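Local coordinates for probable glutathione S-transferase (Pseudomonas aeruginosa, PDB 6JWK), which probably isomerises maleylpyruvate, as a zeta-class member of the glutathione S-transferase superfamily, at residues A20-V31 against A199-D210. Numbering follows the deposited sequence.
Sequences ALKGLDYQVVPV and AFQRASPERQPD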
loop_
_atom_site.group_PDB
_atom_site.type_symbol
_atom_site.label_atom_id
_atom_site.label_comp_id
_atom_site.label_asym_id
_atom_site.label_seq_id
_atom_site.Cartn_x
_atom_site.Cartn_y
_atom_site.Cartn_z
ATOM N N ALA B 20 6.832 -19.588 0.438
ATOM C CA ALA B 20 6.653 -20.842 1.206
ATOM C C ALA B 20 5.281 -21.417 0.866
ATOM O O ALA B 20 5.237 -22.604 0.541
ATOM C CB ALA B 20 6.847 -20.641 2.684
ATOM N N LEU B 21 4.222 -20.600 0.796
ATOM C CA LEU B 21 2.878 -21.113 0.437
ATOM C C LEU B 21 2.874 -21.698 -0.985
ATOM O O LEU B 21 2.136 -22.673 -1.238
ATOM C CB LEU B 21 1.846 -19.991 0.597
ATOM C CG LEU B 21 1.581 -19.577 2.036
ATOM C CD1 LEU B 21 0.720 -18.314 2.062
ATOM C CD2 LEU B 21 0.890 -20.721 2.787
ATOM N N LYS B 22 3.671 -21.139 -1.893
ATOM C CA LYS B 22 3.745 -21.635 -3.285
ATOM C C LYS B 22 4.613 -22.902 -3.353
ATOM O O LYS B 22 4.499 -23.577 -4.351
ATOM C CB LYS B 22 4.370 -20.577 -4.208
ATOM C CG LYS B 22 3.522 -19.329 -4.405
ATOM C CD LYS B 22 2.296 -19.562 -5.235
ATOM C CE LYS B 22 1.676 -18.286 -5.773
ATOM N NZ LYS B 22 0.279 -18.552 -6.212
ATOM N N GLY B 23 5.491 -23.141 -2.377
ATOM C CA GLY B 23 6.503 -24.218 -2.381
ATOM C C GLY B 23 7.723 -23.849 -3.211
ATOM O O GLY B 23 8.342 -24.757 -3.777
ATOM N N LEU B 24 8.082 -22.562 -3.264
ATOM C CA LEU B 24 9.248 -22.012 -4.016
ATOM C C LEU B 24 10.281 -21.401 -3.055
ATOM O O LEU B 24 10.982 -20.457 -3.465
ATOM C CB LEU B 24 8.725 -20.913 -4.961
ATOM C CG LEU B 24 7.683 -21.321 -5.999
ATOM C CD1 LEU B 24 7.087 -20.101 -6.661
ATOM C CD2 LEU B 24 8.274 -22.247 -7.044
ATOM N N ASP B 25 10.366 -21.794 -1.786
ATOM C CA ASP B 25 11.195 -20.997 -0.830
ATOM C C ASP B 25 12.695 -21.372 -0.925
ATOM O O ASP B 25 13.499 -20.682 -0.253
ATOM C CB ASP B 25 10.631 -21.029 0.594
ATOM C CG ASP B 25 10.532 -22.432 1.146
ATOM O OD1 ASP B 25 11.610 -23.053 1.305
ATOM O OD2 ASP B 25 9.389 -22.909 1.353
ATOM N N TYR B 26 13.096 -22.341 -1.768
ATOM C CA TYR B 26 14.508 -22.490 -2.252
ATOM C C TYR B 26 14.996 -21.179 -2.920
ATOM O O TYR B 26 16.188 -20.857 -2.882
ATOM C CB TYR B 26 14.666 -23.683 -3.209
ATOM C CG TYR B 26 13.788 -23.649 -4.437
ATOM C CD1 TYR B 26 12.528 -24.232 -4.425
ATOM C CD2 TYR B 26 14.197 -23.016 -5.605
ATOM C CE1 TYR B 26 11.706 -24.197 -5.540
ATOM C CE2 TYR B 26 13.381 -22.964 -6.730
ATOM C CZ TYR B 26 12.131 -23.563 -6.697
ATOM O OH TYR B 26 11.312 -23.536 -7.791
ATOM N N GLN B 27 14.102 -20.386 -3.497
ATOM C CA GLN B 27 14.461 -19.092 -4.126
ATOM C C GLN B 27 15.035 -18.050 -3.122
ATOM O O GLN B 27 15.708 -17.080 -3.587
ATOM C CB GLN B 27 13.222 -18.620 -4.898
ATOM C CG GLN B 27 12.785 -19.612 -5.977
ATOM C CD GLN B 27 11.809 -19.067 -7.002
ATOM O OE1 GLN B 27 11.159 -18.020 -6.836
ATOM N NE2 GLN B 27 11.687 -19.806 -8.096
ATOM N N VAL B 28 14.811 -18.154 -1.801
ATOM C CA VAL B 28 15.250 -17.097 -0.816
ATOM C C VAL B 28 16.789 -17.037 -0.733
ATOM O O VAL B 28 17.363 -18.077 -0.805
ATOM C CB VAL B 28 14.632 -17.274 0.592
ATOM C CG1 VAL B 28 15.221 -16.267 1.571
ATOM C CG2 VAL B 28 13.103 -17.217 0.546
ATOM N N VAL B 29 17.369 -15.832 -0.566
ATOM C CA VAL B 29 18.818 -15.469 -0.562
ATOM C C VAL B 29 19.052 -14.358 0.454
ATOM O O VAL B 29 18.718 -13.214 0.190
ATOM C CB VAL B 29 19.289 -14.978 -1.946
ATOM C CG1 VAL B 29 20.727 -14.478 -1.902
ATOM C CG2 VAL B 29 19.081 -16.011 -3.048
ATOM N N PRO B 30 19.622 -14.641 1.648
ATOM C CA PRO B 30 19.986 -13.607 2.632
ATOM C C PRO B 30 20.888 -12.396 2.314
ATOM O O PRO B 30 21.737 -12.514 1.487
ATOM C CB PRO B 30 20.781 -14.390 3.695
ATOM C CG PRO B 30 20.891 -15.810 3.176
ATOM C CD PRO B 30 19.748 -15.997 2.209
ATOM N N VAL B 31 20.738 -11.324 3.115
ATOM C CA VAL B 31 21.488 -10.026 3.107
ATOM C C VAL B 31 21.501 -9.487 1.678
ATOM O O VAL B 31 20.457 -8.914 1.312
ATOM C CB VAL B 31 22.902 -10.141 3.721
ATOM C CG1 VAL B 31 23.796 -8.940 3.420
ATOM C CG2 VAL B 31 22.826 -10.358 5.227
ATOM N N ALA B 199 4.822 -23.869 6.217
ATOM C CA ALA B 199 5.172 -22.775 5.281
ATOM C C ALA B 199 5.500 -21.523 6.110
ATOM O O ALA B 199 6.499 -20.873 5.856
ATOM C CB ALA B 199 4.059 -22.521 4.281
ATOM N N PHE B 200 4.704 -21.195 7.118
ATOM C CA PHE B 200 4.972 -19.986 7.932
ATOM C C PHE B 200 6.208 -20.180 8.813
ATOM O O PHE B 200 7.021 -19.209 9.021
ATOM C CB PHE B 200 3.744 -19.643 8.757
ATOM C CG PHE B 200 2.682 -18.959 7.953
ATOM C CD1 PHE B 200 1.794 -19.694 7.187
ATOM C CD2 PHE B 200 2.539 -17.577 8.033
ATOM C CE1 PHE B 200 0.796 -19.038 6.471
ATOM C CE2 PHE B 200 1.535 -16.938 7.335
ATOM C CZ PHE B 200 0.694 -17.654 6.524
ATOM N N GLN B 201 6.330 -21.361 9.410
ATOM C CA GLN B 201 7.504 -21.652 10.272
ATOM C C GLN B 201 8.804 -21.536 9.446
ATOM O O GLN B 201 9.726 -20.889 9.945
ATOM C CB GLN B 201 7.381 -23.042 10.892
ATOM C CG GLN B 201 6.236 -23.190 11.884
ATOM C CD GLN B 201 5.816 -24.635 12.065
ATOM O OE1 GLN B 201 6.341 -25.559 11.445
ATOM N NE2 GLN B 201 4.780 -24.839 12.839
ATOM N N ARG B 202 8.840 -22.057 8.209
ATOM C CA ARG B 202 10.032 -21.918 7.316
ATOM C C ARG B 202 10.332 -20.442 7.046
ATOM O O ARG B 202 11.545 -20.057 6.972
ATOM C CB ARG B 202 9.795 -22.590 5.966
ATOM C CG ARG B 202 9.776 -24.104 6.036
ATOM C CD ARG B 202 9.094 -24.662 4.796
ATOM N NE ARG B 202 10.013 -24.580 3.689
ATOM C CZ ARG B 202 10.883 -25.542 3.365
ATOM N NH1 ARG B 202 11.716 -25.375 2.345
ATOM N NH2 ARG B 202 10.908 -26.680 4.046
ATOM N N ALA B 203 9.279 -19.640 6.828
ATOM C CA ALA B 203 9.398 -18.220 6.437
ATOM C C ALA B 203 9.817 -17.368 7.633
ATOM O O ALA B 203 10.264 -16.245 7.448
ATOM C CB ALA B 203 8.097 -17.753 5.825
ATOM N N SER B 204 9.628 -17.851 8.848
ATOM C CA SER B 204 9.801 -17.010 10.053
ATOM C C SER B 204 11.230 -16.463 10.093
ATOM O O SER B 204 12.183 -17.114 9.691
ATOM C CB SER B 204 9.453 -17.818 11.331
ATOM O OG SER B 204 10.404 -18.866 11.531
ATOM N N PRO B 205 11.432 -15.262 10.650
ATOM C CA PRO B 205 12.771 -14.727 10.886
ATOM C C PRO B 205 13.719 -15.704 11.603
ATOM O O PRO B 205 14.893 -15.882 11.176
ATOM C CB PRO B 205 12.490 -13.498 11.785
ATOM C CG PRO B 205 11.085 -13.067 11.413
ATOM C CD PRO B 205 10.369 -14.358 11.101
ATOM N N GLU B 206 13.182 -16.398 12.616
ATOM C CA GLU B 206 13.981 -17.216 13.563
ATOM C C GLU B 206 14.536 -18.440 12.843
ATOM O O GLU B 206 15.520 -19.012 13.360
ATOM C CB GLU B 206 13.154 -17.623 14.793
ATOM C CG GLU B 206 12.656 -16.441 15.607
ATOM C CD GLU B 206 11.271 -15.902 15.276
ATOM O OE1 GLU B 206 10.825 -16.040 14.130
ATOM O OE2 GLU B 206 10.632 -15.355 16.192
ATOM N N ARG B 207 13.967 -18.810 11.694
ATOM C CA ARG B 207 14.391 -19.998 10.944
ATOM C C ARG B 207 15.231 -19.581 9.726
ATOM O O ARG B 207 15.526 -20.436 8.900
ATOM C CB ARG B 207 13.163 -20.841 10.606
ATOM C CG ARG B 207 12.473 -21.488 11.819
ATOM C CD ARG B 207 13.365 -22.469 12.606
ATOM N NE ARG B 207 13.685 -23.630 11.765
ATOM C CZ ARG B 207 14.815 -24.337 11.804
ATOM N NH1 ARG B 207 15.765 -24.100 12.695
ATOM N NH2 ARG B 207 14.983 -25.321 10.969
ATOM N N GLN B 208 15.553 -18.309 9.571
ATOM C CA GLN B 208 16.350 -17.877 8.392
ATOM C C GLN B 208 17.815 -18.283 8.604
ATOM O O GLN B 208 18.312 -18.261 9.725
ATOM C CB GLN B 208 16.178 -16.378 8.152
ATOM C CG GLN B 208 14.735 -16.025 7.761
ATOM C CD GLN B 208 14.297 -16.865 6.579
ATOM O OE1 GLN B 208 14.953 -16.839 5.536
ATOM N NE2 GLN B 208 13.198 -17.619 6.720
ATOM N N PRO B 209 18.536 -18.645 7.527
ATOM C CA PRO B 209 19.997 -18.828 7.590
ATOM C C PRO B 209 20.765 -17.633 8.177
ATOM O O PRO B 209 21.706 -17.855 8.850
ATOM C CB PRO B 209 20.378 -18.999 6.114
ATOM C CG PRO B 209 19.119 -19.597 5.483
ATOM C CD PRO B 209 17.980 -18.868 6.176
ATOM N N ASP B 210 20.316 -16.399 7.950
ATOM C CA ASP B 210 21.009 -15.174 8.436
ATOM C C ASP B 210 20.558 -14.818 9.860
ATOM O O ASP B 210 20.895 -13.702 10.321
ATOM C CB ASP B 210 20.854 -14.001 7.453
ATOM C CG ASP B 210 19.420 -13.629 7.105
ATOM O OD1 ASP B 210 18.589 -14.562 7.014
ATOM O OD2 ASP B 210 19.147 -12.400 6.913
#
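Helix 10-22 and helix 198-203 meet most tightly at A20, whose methyl CB lies 3.7 Å from A199 CB and 3.2 Å from A199 O; A203 CB closes in less tightly from the next turn. Beside this alanine pair, L21 extends CD2 to A199 CB (3.9 Å) and, obliquely, to CE1 of the F200 ring, which also packs on I17 and V168. The contact thus joins the two domains of the glutathione S-transferase fold: the thioredoxin-like N-terminal domain supplies 20-31, including edge strand 28-30, and the all-helical C-terminal domain supplies 199-210. Towards solvent, a salt bridge spans the same interface. R202, its chain bent at chi3 with NE and NH1 both facing the carboxylate, grips D25 side-on: NH1 gives OD1 a nearly straight bond (167°) on its syn lone pair, whereas NE reaches OD2 (2.9 Å) from above the carboxylate plane. The NH1-OD1 length, 2.5 Å, is improbably short and doubtful, D25 being poorly ordered. Carboxylate and guanidinium planes are 41° apart. V28 and Q208 pack more loosely, CG1 to OE1 4.0 Å, and P30 CG lies 4.4 Å from P209 CB. A second close point, on the more exposed side, is P30 CB against D210 CG (3.7 Å), while D210 OD2 accepts a hydrogen bond from the backbone N of F7.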